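Local coordinates for protein SSD1 (Saccharomyces cerevisiae S288C, PDB 7AM1) that binds the untranslated regions of mRNAs and represses their translation, as a member of the RNase II family that has lost nuclease activity, at residues V399-E404 with Q675-I680; D530-V535 with Q708-A713; T566-L571 with T683-D688; Y597-D600 with E606-K609; P830-P835 with L845-L850. All blocks are in the same frame, centred on the assembly; numbering follows the deposited sequence.

Interaction 1: V399-E404 with Q675-I680; sequences VTSHIE and QLKAVI
Lys677, on helix 668-681 of the RNB domain, reaches across to the short 3-10 turn that follows strand 389-397 and gives its ammonium group to Thr400. The bond from Lys677 NZ to Thr400 OG1 measures 2.9 Å and is the one polar link between 399-404 and 675-680. Thr400 is the packed side of the contact: it is buried, and its side chain also touches His670, His673 and Arg674 of the same helix. Its OG1 lies between the backbone N and the carbonyl carbon (chi1 64°), which turns the hydroxyl to the lysine and leaves CG2 beside the backbone N. The other side is looser. Of the partly exposed Ser401 side chain only CB takes part, 3.5 Å from Lys677 NZ; its backbone N is also close to that NZ, but as one donor facing another it makes no bond. The Ser401 hydroxyl bonds back to the carbonyl of Asp398. Between turn and helix the long arm of Lys677, extended beyond CG, is the sole bridge, since the nearest CA atoms, those of Ser401 and Lys677, stand 9.6 Å apart. The charge of Lys677 is answered by a salt bridge to Asp398 OD1. Along the turn itself, His402 N closes back onto Val399 O at 2.9 Å.

Interaction 2: D530-V535 with Q708-A713; sequences DEKVKV and QAQEQA
Gln710 grips the backbone of Lys532 with both ends of its amide. Its NE2 donates to Lys532 O at 2.8 Å, with an N-H...O angle of 155°, and the acceptor lies close to the amide plane of the glutamine. In return, Lys532 N donates to Gln710 OE1 at 3.2 Å; this bond is more bent, at 143°, but it arrives in the carbonyl plane on a lone pair. Paired bonds to one residue's N-H and C=O fix the rotation of the amide, and NE2 has a second acceptor in Phe421 O. The side chain gets there by stretching out, with CG opposite the backbone N (chi1 169°) and the chain extended beyond it. Packing surrounds this polar centre. Val535 slides alongside in the opposite direction, its CG2 3.7 Å from Gln710 NE2 and its CG1 4.0 Å from Gln710 CG. Glu531 CB lies 3.8 Å from Gln710 NE2, and Lys532 CB sits 3.5 Å from Gln710 OE1. The charged ends lead elsewhere, Glu531 to Arg633 and Lys703, Lys532 to Asp536. A leucine in place of Gln710 would probably leave the buried N-H and C=O of Lys532 without these mates and Phe421 O without this donor. The contact is buried near the centre of the chain, where the irregular link between helices 523-529 and 544-568 lies against the long helix 689-725, with Phe421 of the short strand 420-421 packed on Val533 and Val535.

Interaction 3: T566-L571 with T683-D688; sequences TKLGDL and TPYTED
Tyr685 meets two leucines, Leu568 at the end of helix 544-568 and Leu571 in the 3-10 turn just past it, one over its ring and one at its rim. Leu568 CD1 stands over one face, 4.2 Å from the ring centroid and 21° off the normal, a CH-pi contact. The other methyl of the same leucine, CD2, rests on Tyr685 CB at 3.9 Å, so both methyls lie on one side of the ring plane, one over the ring and one beside CB. The leucine crosses the aromatic side chain at about a right angle. Leu571 comes instead to the ring edge, near the plane, with CD1 3.6 Å from Tyr685 CD2. That methyl also lies 3.6 Å from Glu687 O. Both leucines share one conformation, CG opposite the carbonyl carbon, and Gly569, with positive phi, turns the chain between them. Tyr685 swings its ring away from its own backbone N (chi1 -173°), which sets one face of the ring against Leu568. The opposite face of the ring has the backbone N of Glu687 above its rim, while Leu692 of helix 689-725 touches the tyrosine as well. Made by methyls, a ring and one carbonyl oxygen, the contact is dispersive and little directional across the two segments; the directional bond of the tyrosine is the one between its OH group and Gln675 NE2 on helix 668-681.

Interaction 4: Y597-D600 with E606-K609; sequences YNFD and ELIK
The chain at Phe599-Asp600 runs up to the first turn of helix 604-612, bringing the CA atoms of Asp600 and Glu606 to 5.6 Å and setting Asp600 O against the backbone of the helix. There it receives a CA-H...O contact from Leu607 CA at 3.4 Å; Leu607 N is about as near, but its angle is too poor for a hydrogen bond. Asp600 also packs through its side chain: OD2 lies 3.4 Å from Glu606 CG, and the carboxylates are turned nearly parallel, 2° apart. The acids remain separated, Asp600 OD2 and Glu606 OE1 being 5.0 Å apart, because the glutamate bends at chi2 and leads its end away. The other oxygen, Asp600 OD1, accepts from Asn602 N. An alanine at Asp600 would probably leave Asn602 N without this acceptor and uncover the CG of Glu606. Phe599 brings CE1 to 3.8 Å from Leu607 O, the oxygen standing oblique to the ring, and the same CE1 lies 4.4 Å from Leu607 CD2. Ile592 backs Phe599, while Met585 and Phe588 back Leu607. The arrangement is that of a loop joining two consecutive helices, 582-595 and 604-612, that packs on the first turn of the helix it leads into, within the RNB domain.

Interaction 5: P830-P835 with L845-L850; sequences PLISDP and LTVPNL
Late in the chain, the residues leading into helix 834-842 meet the irregular segment that follows it, closing a short loop around that helix. Two separate apolar pairs make the closure. Ile832 and Val847 reach toward each other tip to tip: Val847 CG2 touches both branches of the isoleucine, lying 3.8 Å from Ile832 CD1 and 4.0 Å from Ile832 CG2. The isoleucine is drawn out straight for this, with CG1 opposite the backbone N (chi1 -172°) and CD1 continuing the line. On Val847, CG2 is the methyl beside the backbone N, and it alone does the touching. In the second pair, Leu831 and Leu850 cross at about a right angle and meet through one methyl each. Their CD1 atoms are 3.4 Å apart, tighter than usual van der Waals contact for carbon, which marks this as the closely pressed point of the closure. The CA atoms of Ile832 and Val847 remain 7.7 Å apart, and side chains alone span the interval. At the head of the helix Ser833 holds the N-cap position; its OG bonds weakly to Leu836 N and also to Asp724 on helix 689-725. Leu840 of helix 834-842 touches both Ile832 and Val847, tying this pair to the helix between the two segments. Helix 814-827 lies against the second pair, with Glu821 touching both leucines, while Pro848 packs on Leu718 and Thr721 of helix 689-725.

In the fold
Interaction 2 is the core contact, its centre about 7 Å from that of the chain, and it pairs a buried amide with backbone polar groups; interaction 3, whose centre lies about 32 Å from that of the chain, is a surface contact of methyls and a ring. Interactions 1 and 3 adjoin: helix 668-681 carries Lys677 for the first and supplies Gln675 to Tyr685 of the second. Interaction 1, partly buried, relies on a charged arm. Interactions 4 and 5 are local, 4 laying a loop on the helix it leads into and 5, wholly apolar, closing around helix 834-842. Helix 689-725 holds Gln710 of interaction 2 and flanks interactions 3 and 5, while Leu845 touches Val535 between interactions 5 and 2.

Interaction 1: V399-E404 with Q675-I680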
# COMPACT_ATOMS: atom_id res chain seq x y z
N VAL A 399 5.37 -24.00 -10.82
CA VAL A 399 6.12 -24.18 -9.58
C VAL A 399 5.67 -25.45 -8.87
O VAL A 399 6.50 -26.22 -8.38
CB VAL A 399 5.96 -22.95 -8.68
CG1 VAL A 399 6.75 -23.14 -7.39
CG2 VAL A 399 6.43 -21.69 -9.38
N THR A 400 4.35 -25.67 -8.78
CA THR A 400 3.85 -26.76 -7.95
C THR A 400 4.17 -28.13 -8.52
O THR A 400 4.13 -29.12 -7.78
CB THR A 400 2.33 -26.63 -7.73
OG1 THR A 400 1.63 -26.77 -8.97
CG2 THR A 400 1.98 -25.28 -7.10
N SER A 401 4.49 -28.23 -9.81
CA SER A 401 4.99 -29.49 -10.35
C SER A 401 6.35 -29.86 -9.78
O SER A 401 6.82 -30.98 -10.02
CB SER A 401 5.05 -29.43 -11.87
OG SER A 401 6.11 -28.59 -12.31
N HIS A 402 7.01 -28.95 -9.06
CA HIS A 402 8.28 -29.22 -8.41
C HIS A 402 8.16 -29.34 -6.90
O HIS A 402 9.19 -29.42 -6.21
CB HIS A 402 9.30 -28.13 -8.75
CG HIS A 402 9.62 -28.04 -10.21
ND1 HIS A 402 8.93 -27.23 -11.08
CD2 HIS A 402 10.57 -28.66 -10.95
CE1 HIS A 402 9.44 -27.34 -12.29
NE2 HIS A 402 10.44 -28.21 -12.24
N ILE A 403 6.94 -29.33 -6.36
CA ILE A 403 6.73 -29.34 -4.92
C ILE A 403 5.63 -30.35 -4.61
O ILE A 403 4.52 -30.24 -5.13
CB ILE A 403 6.34 -27.94 -4.39
CG1 ILE A 403 7.48 -26.95 -4.65
CG2 ILE A 403 5.98 -28.02 -2.91
CD1 ILE A 403 7.18 -25.50 -4.26
N GLU A 404 5.94 -31.31 -3.74
CA GLU A 404 4.95 -32.27 -3.29
C GLU A 404 4.05 -31.59 -2.27
O GLU A 404 4.53 -31.07 -1.25
CB GLU A 404 5.64 -33.50 -2.69
CG GLU A 404 4.69 -34.58 -2.19
N GLN A 675 -5.42 -26.15 -8.14
CA GLN A 675 -6.82 -26.21 -8.54
C GLN A 675 -6.96 -26.28 -10.06
O GLN A 675 -7.78 -27.04 -10.58
CB GLN A 675 -7.57 -24.99 -7.99
CG GLN A 675 -7.80 -25.07 -6.49
CD GLN A 675 -8.71 -23.98 -5.96
OE1 GLN A 675 -9.02 -23.02 -6.66
NE2 GLN A 675 -9.14 -24.13 -4.71
N LEU A 676 -6.15 -25.51 -10.79
CA LEU A 676 -6.23 -25.54 -12.24
C LEU A 676 -5.83 -26.91 -12.79
O LEU A 676 -6.47 -27.43 -13.70
CB LEU A 676 -5.35 -24.45 -12.85
CG LEU A 676 -5.34 -24.39 -14.39
CD1 LEU A 676 -6.74 -24.13 -14.93
CD2 LEU A 676 -4.35 -23.35 -14.88
N LYS A 677 -4.77 -27.50 -12.23
CA LYS A 677 -4.33 -28.81 -12.71
C LYS A 677 -5.42 -29.86 -12.50
O LYS A 677 -5.63 -30.71 -13.37
CB LYS A 677 -3.05 -29.22 -12.00
CG LYS A 677 -1.86 -28.36 -12.35
CD LYS A 677 -0.58 -29.00 -11.87
CE LYS A 677 0.57 -28.03 -11.91
NZ LYS A 677 1.75 -28.59 -11.22
N ALA A 678 -6.11 -29.82 -11.36
CA ALA A 678 -7.24 -30.72 -11.14
C ALA A 678 -8.28 -30.55 -12.24
O ALA A 678 -8.78 -31.52 -12.81
CB ALA A 678 -7.86 -30.48 -9.77
N VAL A 679 -8.62 -29.29 -12.56
CA VAL A 679 -9.57 -29.03 -13.64
C VAL A 679 -9.02 -29.55 -14.96
O VAL A 679 -9.72 -30.21 -15.73
CB VAL A 679 -9.89 -27.53 -13.71
CG1 VAL A 679 -10.63 -27.19 -14.99
CG2 VAL A 679 -10.72 -27.12 -12.51
N ILE A 680 -7.74 -29.26 -15.24
CA ILE A 680 -7.13 -29.71 -16.49
C ILE A 680 -7.24 -31.22 -16.63
O ILE A 680 -7.75 -31.74 -17.63
CB ILE A 680 -5.66 -29.26 -16.55
CG1 ILE A 680 -5.57 -27.76 -16.85
CG2 ILE A 680 -4.89 -30.07 -17.59
CD1 ILE A 680 -4.19 -27.18 -16.62

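Interaction 2: D530-V535 with Q708-A713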
# COMPACT_ATOMS: atom_id res chain seq x y z
N ASP A 530 -1.95 -5.73 -5.71
CA ASP A 530 -0.67 -6.42 -5.72
C ASP A 530 0.42 -5.44 -5.32
O ASP A 530 0.19 -4.23 -5.23
CB ASP A 530 -0.42 -7.02 -7.11
CG ASP A 530 0.53 -8.19 -7.11
OD1 ASP A 530 0.89 -8.69 -6.02
OD2 ASP A 530 0.92 -8.62 -8.22
N GLU A 531 1.61 -5.97 -5.06
CA GLU A 531 2.77 -5.15 -4.75
C GLU A 531 3.74 -5.14 -5.92
O GLU A 531 3.79 -6.07 -6.73
CB GLU A 531 3.49 -5.66 -3.50
CG GLU A 531 2.60 -5.80 -2.27
CD GLU A 531 1.83 -7.11 -2.24
OE1 GLU A 531 0.59 -7.06 -2.24
OE2 GLU A 531 2.48 -8.19 -2.23
N LYS A 532 4.56 -4.09 -5.97
CA LYS A 532 5.62 -4.01 -6.96
C LYS A 532 6.69 -5.04 -6.64
O LYS A 532 6.95 -5.37 -5.48
CB LYS A 532 6.26 -2.62 -6.97
CG LYS A 532 5.39 -1.51 -7.53
CD LYS A 532 6.19 -0.22 -7.63
CE LYS A 532 5.40 0.89 -8.30
NZ LYS A 532 6.14 2.17 -8.28
N VAL A 533 7.31 -5.56 -7.70
CA VAL A 533 8.47 -6.44 -7.59
C VAL A 533 9.72 -5.58 -7.65
O VAL A 533 10.54 -5.58 -6.73
CB VAL A 533 8.46 -7.52 -8.69
CG1 VAL A 533 9.76 -8.31 -8.68
CG2 VAL A 533 7.26 -8.44 -8.53
N LYS A 534 9.86 -4.82 -8.74
CA LYS A 534 10.87 -3.76 -8.80
C LYS A 534 10.26 -2.53 -8.14
O LYS A 534 9.28 -1.97 -8.64
CB LYS A 534 11.27 -3.47 -10.24
CG LYS A 534 12.58 -2.68 -10.37
CD LYS A 534 12.41 -1.19 -10.14
CE LYS A 534 13.77 -0.50 -9.96
NZ LYS A 534 14.29 -0.60 -8.56
N VAL A 535 10.81 -2.12 -7.01
CA VAL A 535 10.21 -1.05 -6.23
C VAL A 535 10.83 0.28 -6.63
O VAL A 535 12.04 0.39 -6.86
CB VAL A 535 10.38 -1.31 -4.72
CG1 VAL A 535 9.50 -0.36 -3.93
CG2 VAL A 535 10.04 -2.76 -4.38
N GLN A 708 2.47 -3.53 3.36
CA GLN A 708 2.85 -2.55 4.38
C GLN A 708 4.36 -2.45 4.50
O GLN A 708 4.92 -1.35 4.60
CB GLN A 708 2.22 -2.92 5.72
CG GLN A 708 0.69 -2.84 5.69
CD GLN A 708 0.03 -3.36 6.96
OE1 GLN A 708 -1.13 -3.04 7.22
NE2 GLN A 708 0.75 -4.17 7.74
N ALA A 709 5.05 -3.59 4.48
CA ALA A 709 6.51 -3.58 4.55
C ALA A 709 7.10 -2.81 3.38
O ALA A 709 8.02 -2.00 3.56
CB ALA A 709 7.04 -5.01 4.58
N GLN A 710 6.57 -3.04 2.17
CA GLN A 710 7.12 -2.37 1.00
C GLN A 710 7.00 -0.86 1.12
O GLN A 710 7.98 -0.13 0.92
CB GLN A 710 6.43 -2.89 -0.26
CG GLN A 710 6.74 -2.07 -1.52
CD GLN A 710 6.29 -2.77 -2.79
OE1 GLN A 710 5.47 -2.25 -3.55
NE2 GLN A 710 6.84 -3.95 -3.03
N GLU A 711 5.82 -0.36 1.49
CA GLU A 711 5.63 1.09 1.58
C GLU A 711 6.39 1.68 2.76
O GLU A 711 6.87 2.82 2.68
CB GLU A 711 4.15 1.42 1.67
CG GLU A 711 3.40 1.04 0.39
CD GLU A 711 2.42 2.10 -0.08
OE1 GLU A 711 1.94 2.90 0.76
OE2 GLU A 711 2.13 2.13 -1.30
N GLN A 712 6.50 0.94 3.87
CA GLN A 712 7.27 1.43 5.01
C GLN A 712 8.74 1.58 4.65
O GLN A 712 9.40 2.52 5.08
CB GLN A 712 7.08 0.49 6.19
CG GLN A 712 5.75 0.67 6.90
CD GLN A 712 5.42 -0.45 7.87
OE1 GLN A 712 6.26 -1.31 8.15
NE2 GLN A 712 4.20 -0.46 8.37
N ALA A 713 9.27 0.63 3.87
CA ALA A 713 10.66 0.71 3.46
C ALA A 713 10.89 1.81 2.44
O ALA A 713 11.91 2.51 2.48
CB ALA A 713 11.11 -0.65 2.92

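Interaction 3: T566-L571 with T683-D688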
# COMPACT_ATOMS: atom_id res chain seq x y z
N THR A 566 -15.86 -22.23 -12.90
CA THR A 566 -16.79 -23.02 -13.70
C THR A 566 -16.70 -24.50 -13.37
O THR A 566 -17.72 -25.17 -13.22
CB THR A 566 -16.55 -22.78 -15.19
OG1 THR A 566 -16.99 -21.46 -15.53
CG2 THR A 566 -17.32 -23.81 -16.02
N LYS A 567 -15.48 -25.03 -13.23
CA LYS A 567 -15.32 -26.47 -13.03
C LYS A 567 -15.33 -26.87 -11.55
O LYS A 567 -15.98 -27.86 -11.20
CB LYS A 567 -14.01 -26.94 -13.68
N LEU A 568 -14.63 -26.13 -10.69
CA LEU A 568 -14.56 -26.48 -9.27
C LEU A 568 -15.60 -25.77 -8.42
O LEU A 568 -15.82 -26.18 -7.27
CB LEU A 568 -13.18 -26.15 -8.68
CG LEU A 568 -11.98 -26.95 -9.18
CD1 LEU A 568 -10.78 -26.65 -8.28
CD2 LEU A 568 -12.28 -28.44 -9.23
N GLY A 569 -16.22 -24.72 -8.93
CA GLY A 569 -17.30 -24.07 -8.21
C GLY A 569 -16.89 -23.61 -6.82
O GLY A 569 -15.93 -22.85 -6.66
N ASP A 570 -17.60 -24.10 -5.80
CA ASP A 570 -17.51 -23.55 -4.45
C ASP A 570 -16.12 -23.65 -3.83
O ASP A 570 -15.85 -22.93 -2.87
CB ASP A 570 -18.52 -24.27 -3.55
CG ASP A 570 -19.94 -23.82 -3.77
OD1 ASP A 570 -20.15 -22.90 -4.58
OD2 ASP A 570 -20.85 -24.37 -3.11
N LEU A 571 -15.24 -24.49 -4.36
CA LEU A 571 -13.90 -24.63 -3.79
C LEU A 571 -12.87 -23.71 -4.44
O LEU A 571 -11.72 -23.68 -3.99
CB LEU A 571 -13.44 -26.09 -3.88
CG LEU A 571 -14.25 -27.12 -3.09
CD1 LEU A 571 -13.59 -28.49 -3.19
CD2 LEU A 571 -14.44 -26.72 -1.64
N THR A 683 -9.30 -34.45 -12.40
CA THR A 683 -9.12 -35.30 -11.23
C THR A 683 -9.94 -34.77 -10.07
O THR A 683 -10.23 -33.57 -10.00
CB THR A 683 -7.65 -35.37 -10.83
OG1 THR A 683 -7.28 -34.14 -10.19
CG2 THR A 683 -6.77 -35.57 -12.04
N PRO A 684 -10.33 -35.63 -9.13
CA PRO A 684 -11.15 -35.15 -8.01
C PRO A 684 -10.36 -34.18 -7.13
O PRO A 684 -9.23 -34.47 -6.74
CB PRO A 684 -11.52 -36.43 -7.25
CG PRO A 684 -10.51 -37.44 -7.66
CD PRO A 684 -9.98 -37.05 -9.00
N TYR A 685 -10.96 -33.03 -6.86
CA TYR A 685 -10.39 -32.02 -5.98
C TYR A 685 -11.15 -32.10 -4.66
O TYR A 685 -12.33 -31.73 -4.59
CB TYR A 685 -10.49 -30.64 -6.60
CG TYR A 685 -9.76 -29.60 -5.79
CD1 TYR A 685 -8.38 -29.48 -5.86
CD2 TYR A 685 -10.45 -28.76 -4.92
CE1 TYR A 685 -7.71 -28.54 -5.11
CE2 TYR A 685 -9.79 -27.82 -4.17
CZ TYR A 685 -8.42 -27.72 -4.27
OH TYR A 685 -7.77 -26.78 -3.51
N THR A 686 -10.47 -32.57 -3.60
CA THR A 686 -11.14 -32.95 -2.36
C THR A 686 -10.68 -32.13 -1.16
O THR A 686 -10.70 -32.62 -0.02
CB THR A 686 -10.91 -34.44 -2.08
OG1 THR A 686 -9.51 -34.73 -2.12
CG2 THR A 686 -11.63 -35.30 -3.12
N GLU A 687 -10.25 -30.89 -1.38
CA GLU A 687 -9.85 -30.04 -0.26
C GLU A 687 -11.07 -29.58 0.52
O GLU A 687 -12.13 -29.30 -0.04
CB GLU A 687 -9.07 -28.83 -0.77
CG GLU A 687 -7.76 -29.19 -1.44
CD GLU A 687 -6.80 -29.89 -0.49
OE1 GLU A 687 -6.75 -29.51 0.69
OE2 GLU A 687 -6.11 -30.84 -0.93
N ASP A 688 -10.91 -29.50 1.84
CA ASP A 688 -11.98 -29.03 2.71
C ASP A 688 -12.21 -27.54 2.48
O ASP A 688 -11.26 -26.77 2.37
CB ASP A 688 -11.61 -29.30 4.17
CG ASP A 688 -12.65 -28.79 5.14
OD1 ASP A 688 -13.81 -28.55 4.72
OD2 ASP A 688 -12.31 -28.61 6.33

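Interaction 4: Y597-D600 with E606-K609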
# COMPACT_ATOMS: atom_id res chain seq x y z
N TYR A 597 -15.61 18.66 -11.50
CA TYR A 597 -15.83 17.47 -12.30
C TYR A 597 -17.14 16.81 -11.86
O TYR A 597 -17.31 16.51 -10.68
CB TYR A 597 -14.67 16.48 -12.15
CG TYR A 597 -13.34 17.02 -12.63
CD1 TYR A 597 -12.50 17.71 -11.76
CD2 TYR A 597 -12.92 16.84 -13.93
CE1 TYR A 597 -11.28 18.20 -12.19
CE2 TYR A 597 -11.71 17.33 -14.37
CZ TYR A 597 -10.90 18.01 -13.50
OH TYR A 597 -9.69 18.49 -13.95
N ASN A 598 -18.04 16.59 -12.81
CA ASN A 598 -19.36 16.04 -12.52
C ASN A 598 -19.59 14.73 -13.26
O ASN A 598 -20.72 14.41 -13.63
CB ASN A 598 -20.45 17.05 -12.85
CG ASN A 598 -20.26 18.39 -12.15
OD1 ASN A 598 -19.85 19.37 -12.77
ND2 ASN A 598 -20.54 18.42 -10.85
N PHE A 599 -18.53 13.95 -13.48
CA PHE A 599 -18.67 12.71 -14.22
C PHE A 599 -19.31 11.64 -13.33
O PHE A 599 -19.36 11.75 -12.10
CB PHE A 599 -17.32 12.22 -14.76
CG PHE A 599 -16.27 12.03 -13.71
CD1 PHE A 599 -16.29 10.93 -12.87
CD2 PHE A 599 -15.23 12.93 -13.58
CE1 PHE A 599 -15.31 10.75 -11.91
CE2 PHE A 599 -14.24 12.75 -12.63
CZ PHE A 599 -14.29 11.66 -11.79
N ASP A 600 -19.80 10.59 -13.99
CA ASP A 600 -20.56 9.55 -13.30
C ASP A 600 -19.64 8.69 -12.44
O ASP A 600 -18.56 8.28 -12.88
CB ASP A 600 -21.29 8.68 -14.33
CG ASP A 600 -22.02 7.50 -13.71
OD1 ASP A 600 -22.21 7.50 -12.47
OD2 ASP A 600 -22.39 6.57 -14.45
N GLU A 606 -17.62 3.98 -15.37
CA GLU A 606 -17.68 5.41 -15.66
C GLU A 606 -16.76 6.22 -14.76
O GLU A 606 -16.23 7.25 -15.19
CB GLU A 606 -19.12 5.90 -15.53
CG GLU A 606 -20.08 5.26 -16.53
CD GLU A 606 -19.71 5.57 -17.97
OE1 GLU A 606 -19.08 6.62 -18.21
OE2 GLU A 606 -20.03 4.76 -18.86
N LEU A 607 -16.55 5.77 -13.52
CA LEU A 607 -15.69 6.50 -12.61
C LEU A 607 -14.25 6.53 -13.11
O LEU A 607 -13.62 7.59 -13.20
CB LEU A 607 -15.77 5.88 -11.21
CG LEU A 607 -15.36 6.77 -10.04
CD1 LEU A 607 -15.77 6.13 -8.71
CD2 LEU A 607 -13.87 7.05 -10.08
N ILE A 608 -13.72 5.35 -13.47
CA ILE A 608 -12.34 5.26 -13.96
C ILE A 608 -12.18 6.05 -15.25
O ILE A 608 -11.16 6.72 -15.46
CB ILE A 608 -11.96 3.78 -14.16
CG1 ILE A 608 -11.86 3.05 -12.82
CG2 ILE A 608 -10.67 3.65 -14.97
CD1 ILE A 608 -10.93 3.67 -11.84
N LYS A 609 -13.17 5.97 -16.14
CA LYS A 609 -13.11 6.74 -17.38
C LYS A 609 -13.07 8.23 -17.10
O LYS A 609 -12.37 8.98 -17.80
CB LYS A 609 -14.32 6.40 -18.26
CG LYS A 609 -14.27 5.02 -18.90
CD LYS A 609 -15.46 4.81 -19.81
CE LYS A 609 -15.59 3.36 -20.22
NZ LYS A 609 -16.94 3.04 -20.78

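Interaction 5: P830-P835 with L845-L850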
# COMPACT_ATOMS: atom_id res chain seq x y z
N PRO A 830 23.08 18.05 -9.20
CA PRO A 830 22.33 17.34 -8.15
C PRO A 830 22.35 18.03 -6.79
O PRO A 830 23.35 18.63 -6.38
CB PRO A 830 23.04 15.98 -8.07
CG PRO A 830 24.43 16.25 -8.55
CD PRO A 830 24.32 17.34 -9.57
N LEU A 831 21.21 17.92 -6.10
CA LEU A 831 21.13 18.28 -4.68
C LEU A 831 21.59 17.13 -3.79
O LEU A 831 22.04 17.36 -2.67
CB LEU A 831 19.69 18.65 -4.31
CG LEU A 831 19.12 19.99 -4.76
CD1 LEU A 831 17.60 19.91 -4.75
CD2 LEU A 831 19.61 21.12 -3.88
N ILE A 832 21.47 15.90 -4.29
CA ILE A 832 21.74 14.71 -3.50
C ILE A 832 23.23 14.47 -3.39
O ILE A 832 23.99 14.66 -4.35
CB ILE A 832 21.03 13.50 -4.14
CG1 ILE A 832 21.12 12.27 -3.23
CG2 ILE A 832 21.64 13.19 -5.50
CD1 ILE A 832 20.44 11.05 -3.82
N SER A 833 23.66 14.02 -2.21
CA SER A 833 25.07 13.72 -1.99
C SER A 833 25.52 12.58 -2.89
O SER A 833 24.72 11.77 -3.38
CB SER A 833 25.33 13.36 -0.53
OG SER A 833 24.89 12.05 -0.24
N ASP A 834 26.83 12.49 -3.08
CA ASP A 834 27.41 11.48 -3.96
C ASP A 834 27.30 10.09 -3.34
O ASP A 834 27.04 9.12 -4.06
CB ASP A 834 28.88 11.82 -4.27
CG ASP A 834 29.02 12.94 -5.28
OD1 ASP A 834 28.30 12.92 -6.30
OD2 ASP A 834 29.86 13.83 -5.07
N PRO A 835 27.51 9.95 -2.03
CA PRO A 835 27.30 8.62 -1.41
C PRO A 835 25.90 8.07 -1.60
O PRO A 835 25.73 6.90 -1.97
CB PRO A 835 27.63 8.87 0.07
CG PRO A 835 28.57 10.03 0.05
CD PRO A 835 28.12 10.91 -1.08
N LEU A 845 17.29 3.01 -8.31
CA LEU A 845 16.27 3.98 -7.94
C LEU A 845 16.59 5.33 -8.56
O LEU A 845 17.72 5.58 -8.99
CB LEU A 845 16.17 4.10 -6.42
CG LEU A 845 15.89 2.81 -5.65
CD1 LEU A 845 16.10 3.02 -4.16
CD2 LEU A 845 14.48 2.33 -5.92
N THR A 846 15.59 6.20 -8.60
CA THR A 846 15.71 7.52 -9.23
C THR A 846 15.51 8.61 -8.19
O THR A 846 14.56 8.57 -7.41
CB THR A 846 14.69 7.67 -10.36
OG1 THR A 846 14.96 6.70 -11.38
CG2 THR A 846 14.75 9.06 -10.98
N VAL A 847 16.41 9.59 -8.20
CA VAL A 847 16.32 10.71 -7.25
C VAL A 847 15.05 11.51 -7.53
O VAL A 847 14.77 11.82 -8.70
CB VAL A 847 17.56 11.62 -7.36
CG1 VAL A 847 17.50 12.74 -6.33
CG2 VAL A 847 18.85 10.81 -7.21
N PRO A 848 14.27 11.88 -6.52
CA PRO A 848 13.09 12.71 -6.79
C PRO A 848 13.47 14.05 -7.40
O PRO A 848 14.52 14.63 -7.09
CB PRO A 848 12.44 12.89 -5.41
CG PRO A 848 12.99 11.76 -4.59
CD PRO A 848 14.38 11.54 -5.09
N ASN A 849 12.61 14.54 -8.29
CA ASN A 849 12.78 15.85 -8.91
C ASN A 849 11.93 16.88 -8.18
O ASN A 849 10.79 16.61 -7.80
CB ASN A 849 12.37 15.81 -10.38
CG ASN A 849 13.29 14.94 -11.21
OD1 ASN A 849 14.49 14.89 -10.96
ND2 ASN A 849 12.72 14.25 -12.19
N LEU A 850 12.49 18.07 -7.99
CA LEU A 850 11.72 19.16 -7.43
C LEU A 850 10.83 19.79 -8.49
O LEU A 850 11.16 19.78 -9.68
CB LEU A 850 12.64 20.22 -6.83
CG LEU A 850 13.53 19.78 -5.67
CD1 LEU A 850 14.40 20.93 -5.19
CD2 LEU A 850 12.68 19.27 -4.53